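Local atomic coordinates of replicase polyprotein 1a (Avian infectious bronchitis virus, PDB entry 3LD1), a protein that is cut by viral proteases into the non-structural proteins of the coronavirus replication machinery, represented here by a fragment of nsp2, whose own role remains unclear. Residues L1-K9 against L58-I67; K9-F20 against V36-G47. The protein carries 3 engineered substitutions. All coordinates share one frame; numbering follows the deposited sequence.

How the contacts relate
Starting from the N terminus, strand 4-8 runs into Lys9, the residue common to both contacts, and the chain then turns into helix 13-20. Contact 2 closes the first loop by setting this helix against helix 30-46, with only a short excursion between them. Contact 1 closes the wider loop: after strand 50-54 the chain returns as strand 57-64 and lies beside strand 4-8, so contact 2 nests within contact 1. Their centres are about 12 Å apart and they touch directly, Val7 and Gly63 resting on Leu44 and Leu61 on Phe40. Together they bind the N-terminal sheet to two of the helices on one of its faces.

Contact 1. Residues L1-K9 against L58-I67; sequences LRDVILVSK and LFLLKGVDKI
Ile5 and Leu61 sit opposite one another in a parallel strand pairing, strand 4-8 against strand 57-64, that illustrates how the first strand of a chain can be paired with one that follows some fifty residues later. The backbone bonds form a ladder. Ile5 and Val7 each donate to and accept from the partner strand, their amides reaching Leu60 O and Lys62 O while their carbonyls receive Lys62 N and Val64 N. The last rung, Lys9 N to Val64 O at 2.8 Å, is almost straight (178°). Alpha-carbon C-H groups also contact the carbonyls, Gly63 CA coming within 3.0 Å of Val7 O.

Apolar contacts divide between the two faces. On the inner one, Leu61 CD2 lies 3.9 Å from both Ile5 CB and Val7 CG1. Ile5 extends CG1 anti to its carbonyl carbon (chi1 -63°), from where CD1 meets Phe59 CD1 at 3.6 Å. Helix 82-89 packs on Ile5 and Leu61, helix 30-46 on Val7 and Leu61. On the other face Leu6 and Lys62 run side by side, CD2 to CD 3.5 Å, and Val4 CG1 touches Lys62 CB.

Arg2 and Lys9 contribute mainly through their carbon chains. Arg2 lies across Leu60 at about a right angle, CD 3.6 Å from Leu60 CD1. Lys9 CD passes Asp65 OD1, but Lys9 NZ stays 4.3 Å from Asp65 OD2, beyond a salt bridge. Asp3 instead forms a salt bridge with Lys74.

With strand 74-76 beside 4-8 and strand 50-54 antiparallel to 57-64, the pair makes up the centre of a mixed four-stranded sheet, order 2-3-1-4.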
loop_
_atom_site.group_PDB
_atom_site.type_symbol
_atom_site.label_atom_id
_atom_site.label_comp_id
_atom_site.label_asym_id
_atom_site.label_seq_id
_atom_site.Cartn_x
_atom_site.Cartn_y
_atom_site.Cartn_z
ATOM N N LEU A 1 -35.896 -16.836 21.937
ATOM C CA LEU A 1 -36.147 -15.680 22.831
ATOM C C LEU A 1 -34.879 -15.415 23.675
ATOM O O LEU A 1 -34.958 -15.280 24.910
ATOM C CB LEU A 1 -37.388 -15.957 23.714
ATOM C CG LEU A 1 -38.411 -14.878 24.170
ATOM C CD1 LEU A 1 -37.953 -14.031 25.407
ATOM C CD2 LEU A 1 -38.941 -13.980 22.990
ATOM N N ARG A 2 -33.718 -15.342 23.000
ATOM C CA ARG A 2 -32.420 -14.984 23.645
ATOM C C ARG A 2 -32.367 -13.514 24.081
ATOM O O ARG A 2 -33.154 -12.682 23.604
ATOM C CB ARG A 2 -31.226 -15.225 22.718
ATOM C CG ARG A 2 -31.523 -16.020 21.457
ATOM C CD ARG A 2 -30.351 -15.903 20.502
ATOM N NE ARG A 2 -29.095 -16.227 21.177
ATOM C CZ ARG A 2 -28.500 -17.415 21.085
ATOM N NH1 ARG A 2 -29.041 -18.373 20.341
ATOM N NH2 ARG A 2 -27.365 -17.651 21.729
ATOM N N ASP A 3 -31.437 -13.196 24.987
ATOM C CA ASP A 3 -31.228 -11.792 25.411
ATOM C C ASP A 3 -30.489 -10.992 24.371
ATOM O O ASP A 3 -29.402 -11.390 23.887
ATOM C CB ASP A 3 -30.433 -11.687 26.695
ATOM C CG ASP A 3 -31.220 -12.101 27.882
ATOM O OD1 ASP A 3 -32.272 -12.751 27.695
ATOM O OD2 ASP A 3 -30.783 -11.776 29.003
ATOM N N VAL A 4 -31.108 -9.869 24.034
ATOM C CA VAL A 4 -30.522 -8.917 23.113
ATOM C C VAL A 4 -29.838 -7.839 23.985
ATOM O O VAL A 4 -30.512 -7.129 24.730
ATOM C CB VAL A 4 -31.594 -8.345 22.142
ATOM C CG1 VAL A 4 -30.932 -7.625 20.991
ATOM C CG2 VAL A 4 -32.489 -9.482 21.611
ATOM N N ILE A 5 -28.500 -7.769 23.938
ATOM C CA ILE A 5 -27.768 -6.784 24.735
ATOM C C ILE A 5 -27.891 -5.391 24.083
ATOM O O ILE A 5 -27.455 -5.178 22.960
ATOM C CB ILE A 5 -26.290 -7.234 25.027
ATOM C CG1 ILE A 5 -26.303 -8.529 25.866
ATOM C CG2 ILE A 5 -25.466 -6.106 25.734
ATOM C CD1 ILE A 5 -26.315 -9.764 25.024
ATOM N N LEU A 6 -28.501 -4.458 24.803
ATOM C CA LEU A 6 -28.618 -3.112 24.287
ATOM C C LEU A 6 -27.356 -2.244 24.536
ATOM O O LEU A 6 -27.050 -1.919 25.677
ATOM C CB LEU A 6 -29.880 -2.417 24.825
ATOM C CG LEU A 6 -31.206 -3.228 24.703
ATOM C CD1 LEU A 6 -32.267 -2.417 25.489
ATOM C CD2 LEU A 6 -31.644 -3.581 23.205
ATOM N N VAL A 7 -26.616 -1.870 23.485
ATOM C CA VAL A 7 -25.410 -1.141 23.755
ATOM C C VAL A 7 -25.445 0.244 23.190
ATOM O O VAL A 7 -25.586 0.453 21.980
ATOM C CB VAL A 7 -24.069 -1.926 23.537
ATOM C CG1 VAL A 7 -24.272 -3.290 22.899
ATOM C CG2 VAL A 7 -23.102 -1.106 22.850
ATOM N N SER A 8 -25.384 1.171 24.140
ATOM C CA SER A 8 -25.359 2.560 23.896
ATOM C C SER A 8 -24.398 2.970 22.766
ATOM O O SER A 8 -23.189 2.741 22.821
ATOM C CB SER A 8 -24.966 3.212 25.173
ATOM O OG SER A 8 -25.555 4.445 25.169
ATOM N N LYS A 9 -24.983 3.548 21.734
ATOM C CA LYS A 9 -24.282 3.987 20.537
ATOM C C LYS A 9 -23.105 4.907 20.842
ATOM O O LYS A 9 -22.105 4.878 20.094
ATOM C CB LYS A 9 -25.260 4.677 19.543
ATOM C CG LYS A 9 -26.152 3.713 18.741
ATOM C CD LYS A 9 -27.433 4.359 18.173
ATOM C CE LYS A 9 -27.624 3.972 16.717
ATOM N NZ LYS A 9 -29.024 3.969 16.555
ATOM N N LEU A 58 -22.351 -17.063 21.073
ATOM C CA LEU A 58 -23.002 -16.111 20.206
ATOM C C LEU A 58 -23.817 -15.159 21.080
ATOM O O LEU A 58 -24.595 -15.626 21.905
ATOM C CB LEU A 58 -23.937 -16.862 19.259
ATOM C CG LEU A 58 -24.918 -16.071 18.370
ATOM C CD1 LEU A 58 -24.194 -14.977 17.553
ATOM C CD2 LEU A 58 -25.633 -17.032 17.410
ATOM N N PHE A 59 -23.651 -13.840 20.948
ATOM C CA PHE A 59 -24.658 -12.965 21.591
ATOM C C PHE A 59 -25.304 -12.170 20.515
ATOM O O PHE A 59 -24.797 -12.101 19.371
ATOM C CB PHE A 59 -24.119 -12.005 22.665
ATOM C CG PHE A 59 -23.496 -12.694 23.879
ATOM C CD1 PHE A 59 -24.130 -12.661 25.110
ATOM C CD2 PHE A 59 -22.233 -13.324 23.792
ATOM C CE1 PHE A 59 -23.526 -13.269 26.236
ATOM C CE2 PHE A 59 -21.628 -13.934 24.890
ATOM C CZ PHE A 59 -22.265 -13.910 26.121
ATOM N N LEU A 60 -26.423 -11.576 20.883
ATOM C CA LEU A 60 -27.061 -10.614 20.021
ATOM C C LEU A 60 -26.914 -9.222 20.664
ATOM O O LEU A 60 -27.147 -9.085 21.898
ATOM C CB LEU A 60 -28.536 -10.958 19.870
ATOM C CG LEU A 60 -28.942 -12.424 19.636
ATOM C CD1 LEU A 60 -30.490 -12.461 19.498
ATOM C CD2 LEU A 60 -28.197 -13.141 18.455
ATOM N N LEU A 61 -26.557 -8.219 19.833
ATOM C CA LEU A 61 -26.457 -6.813 20.270
ATOM C C LEU A 61 -27.388 -5.906 19.502
ATOM O O LEU A 61 -27.821 -6.224 18.427
ATOM C CB LEU A 61 -25.015 -6.271 20.183
ATOM C CG LEU A 61 -23.839 -7.145 20.656
ATOM C CD1 LEU A 61 -22.532 -6.810 19.974
ATOM C CD2 LEU A 61 -23.670 -7.091 22.118
ATOM N N LYS A 62 -27.642 -4.757 20.083
ATOM C CA LYS A 62 -28.427 -3.708 19.492
ATOM C C LYS A 62 -27.985 -2.301 20.006
ATOM O O LYS A 62 -28.102 -1.994 21.214
ATOM C CB LYS A 62 -29.867 -3.922 19.894
ATOM C CG LYS A 62 -30.841 -3.123 19.066
ATOM C CD LYS A 62 -32.154 -2.971 19.782
ATOM C CE LYS A 62 -33.181 -2.532 18.831
ATOM N NZ LYS A 62 -33.710 -3.797 18.276
ATOM N N GLY A 63 -27.487 -1.460 19.097
ATOM C CA GLY A 63 -27.080 -0.134 19.490
ATOM C C GLY A 63 -28.305 0.691 19.792
ATOM O O GLY A 63 -29.295 0.639 19.044
ATOM N N VAL A 64 -28.263 1.458 20.880
ATOM C CA VAL A 64 -29.366 2.380 21.145
ATOM C C VAL A 64 -28.919 3.740 21.611
ATOM O O VAL A 64 -27.742 3.977 21.909
ATOM C CB VAL A 64 -30.325 1.842 22.199
ATOM C CG1 VAL A 64 -30.945 0.490 21.740
ATOM C CG2 VAL A 64 -29.595 1.760 23.587
ATOM N N ASP A 65 -29.888 4.645 21.655
ATOM C CA ASP A 65 -29.669 5.961 22.235
ATOM C C ASP A 65 -30.562 5.965 23.464
ATOM O O ASP A 65 -30.306 5.223 24.406
ATOM C CB ASP A 65 -30.011 7.097 21.245
ATOM C CG ASP A 65 -29.033 7.196 20.040
ATOM O OD1 ASP A 65 -27.796 6.960 20.152
ATOM O OD2 ASP A 65 -29.512 7.560 18.949
ATOM N N LYS A 66 -31.636 6.755 23.435
ATOM C CA LYS A 66 -32.561 6.856 24.559
ATOM C C LYS A 66 -33.231 5.520 24.627
ATOM O O LYS A 66 -33.716 5.024 23.596
ATOM C CB LYS A 66 -33.623 7.956 24.333
ATOM C CG LYS A 66 -33.069 9.418 24.475
ATOM C CD LYS A 66 -34.188 10.424 24.919
ATOM C CE LYS A 66 -34.302 10.440 26.579
ATOM N NZ LYS A 66 -35.680 11.158 26.877
ATOM N N ILE A 67 -33.208 4.905 25.814
ATOM C CA ILE A 67 -33.921 3.633 25.992
ATOM C C ILE A 67 -35.364 3.956 26.370
ATOM O O ILE A 67 -35.615 4.606 27.407
ATOM C CB ILE A 67 -33.277 2.671 27.034
ATOM C CG1 ILE A 67 -31.851 2.317 26.621
ATOM C CG2 ILE A 67 -34.040 1.362 27.075
ATOM C CD1 ILE A 67 -30.841 2.432 27.754
#

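Contact 2. Residues K9-F20 against V36-G47; sequences KDIPEQLCDALF and VRQKFDRNLQTG
The aliphatic part of Arg37 lies over one face of the Phe20 ring, a compact example of an aromatic ring serving as the floor for an arginine. Helices 13-20 and 36-46 cross at 113° with their axes 11.8 Å apart, a gap bridged by long side chains. Phe20 carries its ring anti to the backbone N (chi1 -175°), toward the opposing helix, and Arg37 CD sits over the ring centre, 3.4 Å from the centroid, in a CH-pi contact. The guanidinium continues at a shallow tilt to the ring, with Phe20 CB under its centre.

That course delivers the guanidinium end-on to Asp17 in a salt bridge. NH1 and NH2 both donate to the single oxygen OD2, each at 3.0 Å, in the guanidinium plane, while the carboxylate stands nearly perpendicular to it. NE turns to its own helix and makes a second salt bridge, to Asp41 OD1 at 2.7 Å on the syn lone pair, so two carboxylates fix the rotation of the group. Cys16 SG approaches NH2 obliquely at 3.5 Å.

Phe20 and Phe40 overlap partly, Phe20 CD1 lying over the Phe40 face near the rim, 3.4 Å from Phe40 CD2; the ring planes are inclined at 59°. Leu19 CG and Cys16 SG fill in at the Phe40 edge, and Val36 CG1 touches the edge of Phe20, which also meets the Trp133 ring edge-to-face. At the far end the Gln45 amide gives only a weak bond to Lys9 O.

Ala138 N also bonds Asp17 OD2, giving the oxygen that Arg37 grips three donors, and Lys139 N bonds OD1. In this Asp17-Arg37-Asp41 network the two carboxylates compensate the buried charge of Arg37, and the backbone donors probably help keep Asp17 ionised beside the Phe20-Phe40 cluster.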
loop_
_atom_site.group_PDB
_atom_site.type_symbol
_atom_site.label_atom_id
_atom_site.label_comp_id
_atom_site.label_asym_id
_atom_site.label_seq_id
_atom_site.Cartn_x
_atom_site.Cartn_y
_atom_site.Cartn_z
ATOM N N LYS A 9 -24.983 3.548 21.734
ATOM C CA LYS A 9 -24.282 3.987 20.537
ATOM C C LYS A 9 -23.105 4.907 20.842
ATOM O O LYS A 9 -22.105 4.878 20.094
ATOM C CB LYS A 9 -25.260 4.677 19.543
ATOM C CG LYS A 9 -26.152 3.713 18.741
ATOM C CD LYS A 9 -27.433 4.359 18.173
ATOM C CE LYS A 9 -27.624 3.972 16.717
ATOM N NZ LYS A 9 -29.024 3.969 16.555
ATOM N N ASP A 10 -23.206 5.679 21.935
ATOM C CA ASP A 10 -22.152 6.622 22.370
ATOM C C ASP A 10 -21.046 6.007 23.229
ATOM O O ASP A 10 -20.195 6.766 23.709
ATOM C CB ASP A 10 -22.759 7.799 23.165
ATOM C CG ASP A 10 -23.553 7.318 24.396
ATOM O OD1 ASP A 10 -23.965 8.138 25.251
ATOM O OD2 ASP A 10 -23.763 6.080 24.487
ATOM N N ILE A 11 -21.041 4.680 23.463
ATOM C CA ILE A 11 -20.014 4.171 24.391
ATOM C C ILE A 11 -18.578 4.667 24.038
ATOM O O ILE A 11 -18.235 4.784 22.837
ATOM C CB ILE A 11 -20.051 2.682 24.484
ATOM C CG1 ILE A 11 -20.012 2.055 23.090
ATOM C CG2 ILE A 11 -21.314 2.218 25.314
ATOM C CD1 ILE A 11 -19.749 0.581 23.200
ATOM N N PRO A 12 -17.751 4.997 25.058
ATOM C CA PRO A 12 -16.390 5.522 24.736
ATOM C C PRO A 12 -15.553 4.524 24.009
ATOM O O PRO A 12 -15.868 3.330 24.039
ATOM C CB PRO A 12 -15.766 5.930 26.088
ATOM C CG PRO A 12 -16.741 5.519 27.190
ATOM C CD PRO A 12 -18.046 4.954 26.505
ATOM N N GLU A 13 -14.524 5.007 23.296
ATOM C CA GLU A 13 -13.683 4.155 22.436
ATOM C C GLU A 13 -13.138 2.979 23.243
ATOM O O GLU A 13 -12.949 1.868 22.730
ATOM C CB GLU A 13 -12.434 4.903 21.939
ATOM C CG GLU A 13 -12.536 5.999 20.906
ATOM C CD GLU A 13 -13.213 7.251 21.452
ATOM O OE1 GLU A 13 -13.517 7.402 22.676
ATOM O OE2 GLU A 13 -13.466 8.115 20.618
ATOM N N GLN A 14 -12.763 3.216 24.481
ATOM C CA GLN A 14 -12.068 2.128 25.174
ATOM C C GLN A 14 -13.003 1.003 25.490
ATOM O O GLN A 14 -12.571 -0.109 25.727
ATOM C CB GLN A 14 -11.469 2.596 26.482
ATOM C CG GLN A 14 -12.517 3.193 27.366
ATOM C CD GLN A 14 -11.933 4.278 28.217
ATOM O OE1 GLN A 14 -12.549 5.392 28.402
ATOM N NE2 GLN A 14 -10.713 4.001 28.740
ATOM N N LEU A 15 -14.286 1.301 25.495
ATOM C CA LEU A 15 -15.265 0.413 26.091
ATOM C C LEU A 15 -15.692 -0.329 24.873
ATOM O O LEU A 15 -15.748 -1.596 24.854
ATOM C CB LEU A 15 -16.435 1.191 26.689
ATOM C CG LEU A 15 -17.578 0.265 27.150
ATOM C CD1 LEU A 15 -17.101 -0.627 28.327
ATOM C CD2 LEU A 15 -18.853 1.025 27.567
ATOM N N CYS A 16 -15.886 0.454 23.828
ATOM C CA CYS A 16 -16.139 -0.129 22.573
ATOM C C CYS A 16 -15.079 -1.184 22.199
ATOM O O CYS A 16 -15.387 -2.283 21.724
ATOM C CB CYS A 16 -16.206 0.934 21.478
ATOM S SG CYS A 16 -16.927 -0.049 20.129
ATOM N N ASP A 17 -13.834 -0.846 22.441
ATOM C CA ASP A 17 -12.740 -1.774 22.217
ATOM C C ASP A 17 -12.843 -3.025 23.091
ATOM O O ASP A 17 -12.634 -4.185 22.609
ATOM C CB ASP A 17 -11.366 -1.095 22.536
ATOM C CG ASP A 17 -10.841 -0.212 21.401
ATOM O OD1 ASP A 17 -9.958 0.612 21.694
ATOM O OD2 ASP A 17 -11.266 -0.380 20.231
ATOM N N ALA A 18 -13.144 -2.814 24.376
ATOM C CA ALA A 18 -13.195 -4.014 25.229
ATOM C C ALA A 18 -14.334 -4.896 24.778
ATOM O O ALA A 18 -14.162 -6.102 24.727
ATOM C CB ALA A 18 -13.338 -3.692 26.653
ATOM N N LEU A 19 -15.503 -4.303 24.496
ATOM C CA LEU A 19 -16.654 -5.084 23.984
ATOM C C LEU A 19 -16.158 -5.815 22.740
ATOM O O LEU A 19 -16.039 -7.022 22.748
ATOM C CB LEU A 19 -17.805 -4.180 23.614
ATOM C CG LEU A 19 -19.006 -4.786 22.866
ATOM C CD1 LEU A 19 -19.606 -5.979 23.624
ATOM C CD2 LEU A 19 -20.064 -3.676 22.618
ATOM N N PHE A 20 -15.781 -5.096 21.688
ATOM C CA PHE A 20 -15.329 -5.789 20.473
ATOM C C PHE A 20 -14.255 -6.898 20.703
ATOM O O PHE A 20 -14.189 -7.904 19.991
ATOM C CB PHE A 20 -14.801 -4.803 19.397
ATOM C CG PHE A 20 -14.429 -5.500 18.066
ATOM C CD1 PHE A 20 -15.434 -5.968 17.206
ATOM C CD2 PHE A 20 -13.081 -5.711 17.720
ATOM C CE1 PHE A 20 -15.071 -6.615 15.991
ATOM C CE2 PHE A 20 -12.695 -6.317 16.509
ATOM C CZ PHE A 20 -13.666 -6.804 15.647
ATOM N N VAL A 36 -13.474 -6.515 9.440
ATOM C CA VAL A 36 -14.308 -7.046 10.521
ATOM C C VAL A 36 -14.678 -5.963 11.577
ATOM O O VAL A 36 -15.854 -5.861 11.992
ATOM C CB VAL A 36 -13.645 -8.257 11.235
ATOM C CG1 VAL A 36 -14.579 -8.834 12.212
ATOM C CG2 VAL A 36 -13.166 -9.372 10.208
ATOM N N ARG A 37 -13.714 -5.141 11.998
ATOM C CA ARG A 37 -14.003 -4.148 13.013
ATOM C C ARG A 37 -14.882 -3.053 12.390
ATOM O O ARG A 37 -15.805 -2.543 13.014
ATOM C CB ARG A 37 -12.693 -3.611 13.616
ATOM C CG ARG A 37 -12.846 -2.482 14.671
ATOM C CD ARG A 37 -13.696 -2.947 15.813
ATOM N NE ARG A 37 -14.152 -1.898 16.780
ATOM C CZ ARG A 37 -13.381 -1.531 17.791
ATOM N NH1 ARG A 37 -12.160 -2.055 17.872
ATOM N NH2 ARG A 37 -13.797 -0.642 18.667
ATOM N N GLN A 38 -14.634 -2.726 11.134
ATOM C CA GLN A 38 -15.474 -1.708 10.482
ATOM C C GLN A 38 -16.937 -2.186 10.394
ATOM O O GLN A 38 -17.844 -1.456 10.769
ATOM C CB GLN A 38 -14.868 -1.263 9.124
ATOM C CG GLN A 38 -15.933 -0.882 8.083
ATOM C CD GLN A 38 -15.366 -0.912 6.616
ATOM O OE1 GLN A 38 -14.577 -0.030 6.177
ATOM N NE2 GLN A 38 -15.771 -1.958 5.864
ATOM N N LYS A 39 -17.167 -3.420 9.957
ATOM C CA LYS A 39 -18.572 -3.979 9.913
ATOM C C LYS A 39 -19.249 -3.918 11.284
ATOM O O LYS A 39 -20.458 -3.640 11.464
ATOM C CB LYS A 39 -18.519 -5.447 9.465
ATOM C CG LYS A 39 -19.850 -6.162 9.303
ATOM C CD LYS A 39 -19.627 -7.547 8.569
ATOM C CE LYS A 39 -20.988 -8.217 8.341
ATOM N NZ LYS A 39 -21.037 -8.867 6.957
ATOM N N PHE A 40 -18.444 -4.214 12.277
ATOM C CA PHE A 40 -19.048 -4.298 13.573
ATOM C C PHE A 40 -19.399 -2.876 14.064
ATOM O O PHE A 40 -20.522 -2.620 14.527
ATOM C CB PHE A 40 -18.131 -5.089 14.495
ATOM C CG PHE A 40 -18.453 -4.940 15.941
ATOM C CD1 PHE A 40 -19.174 -5.927 16.610
ATOM C CD2 PHE A 40 -18.013 -3.813 16.666
ATOM C CE1 PHE A 40 -19.453 -5.806 18.009
ATOM C CE2 PHE A 40 -18.276 -3.677 18.035
ATOM C CZ PHE A 40 -18.997 -4.678 18.713
ATOM N N ASP A 41 -18.485 -1.924 13.908
ATOM C CA ASP A 41 -18.853 -0.573 14.319
ATOM C C ASP A 41 -20.065 -0.090 13.552
ATOM O O ASP A 41 -20.840 0.609 14.114
ATOM C CB ASP A 41 -17.727 0.414 14.077
ATOM C CG ASP A 41 -16.449 -0.016 14.703
ATOM O OD1 ASP A 41 -16.437 -0.867 15.705
ATOM O OD2 ASP A 41 -15.411 0.501 14.171
ATOM N N ARG A 42 -20.180 -0.410 12.261
ATOM C CA ARG A 42 -21.363 0.015 11.500
ATOM C C ARG A 42 -22.629 -0.602 12.053
ATOM O O ARG A 42 -23.641 0.092 12.201
ATOM C CB ARG A 42 -21.304 -0.400 10.038
ATOM C CG ARG A 42 -20.320 0.290 9.190
ATOM C CD ARG A 42 -20.482 -0.200 7.739
ATOM N NE ARG A 42 -19.580 0.524 6.819
ATOM C CZ ARG A 42 -18.835 -0.012 5.832
ATOM N NH1 ARG A 42 -18.768 -1.325 5.661
ATOM N NH2 ARG A 42 -18.102 0.774 5.039
ATOM N N ASN A 43 -22.562 -1.901 12.349
ATOM C CA ASN A 43 -23.713 -2.651 12.871
ATOM C C ASN A 43 -24.258 -1.966 14.093
ATOM O O ASN A 43 -25.463 -1.802 14.236
ATOM C CB ASN A 43 -23.328 -4.088 13.263
ATOM C CG ASN A 43 -23.497 -5.078 12.132
ATOM O OD1 ASN A 43 -24.391 -4.909 11.316
ATOM N ND2 ASN A 43 -22.664 -6.148 12.103
ATOM N N LEU A 44 -23.340 -1.586 14.983
ATOM C CA LEU A 44 -23.715 -0.964 16.233
ATOM C C LEU A 44 -24.499 0.283 15.986
ATOM O O LEU A 44 -25.462 0.514 16.680
ATOM C CB LEU A 44 -22.482 -0.669 17.051
ATOM C CG LEU A 44 -22.598 -0.059 18.452
ATOM C CD1 LEU A 44 -23.387 -0.935 19.481
ATOM C CD2 LEU A 44 -21.189 0.283 19.009
ATOM N N GLN A 45 -24.123 1.078 14.978
ATOM C CA GLN A 45 -24.756 2.385 14.775
ATOM C C GLN A 45 -26.114 2.307 14.106
ATOM O O GLN A 45 -26.918 3.264 14.217
ATOM C CB GLN A 45 -23.860 3.292 13.889
ATOM C CG GLN A 45 -22.543 3.622 14.533
ATOM C CD GLN A 45 -22.740 4.061 15.993
ATOM O OE1 GLN A 45 -23.563 4.957 16.280
ATOM N NE2 GLN A 45 -21.978 3.439 16.922
ATOM N N THR A 46 -26.335 1.213 13.364
ATOM C CA THR A 46 -27.648 0.945 12.701
ATOM C C THR A 46 -28.734 0.765 13.729
ATOM O O THR A 46 -29.843 1.127 13.464
ATOM C CB THR A 46 -27.670 -0.306 11.701
ATOM O OG1 THR A 46 -27.596 -1.538 12.438
ATOM C CG2 THR A 46 -26.535 -0.226 10.611
ATOM N N GLY A 47 -28.435 0.237 14.917
ATOM C CA GLY A 47 -29.454 0.251 16.006
ATOM C C GLY A 47 -30.476 -0.839 15.765
ATOM O O GLY A 47 -31.530 -0.914 16.422
#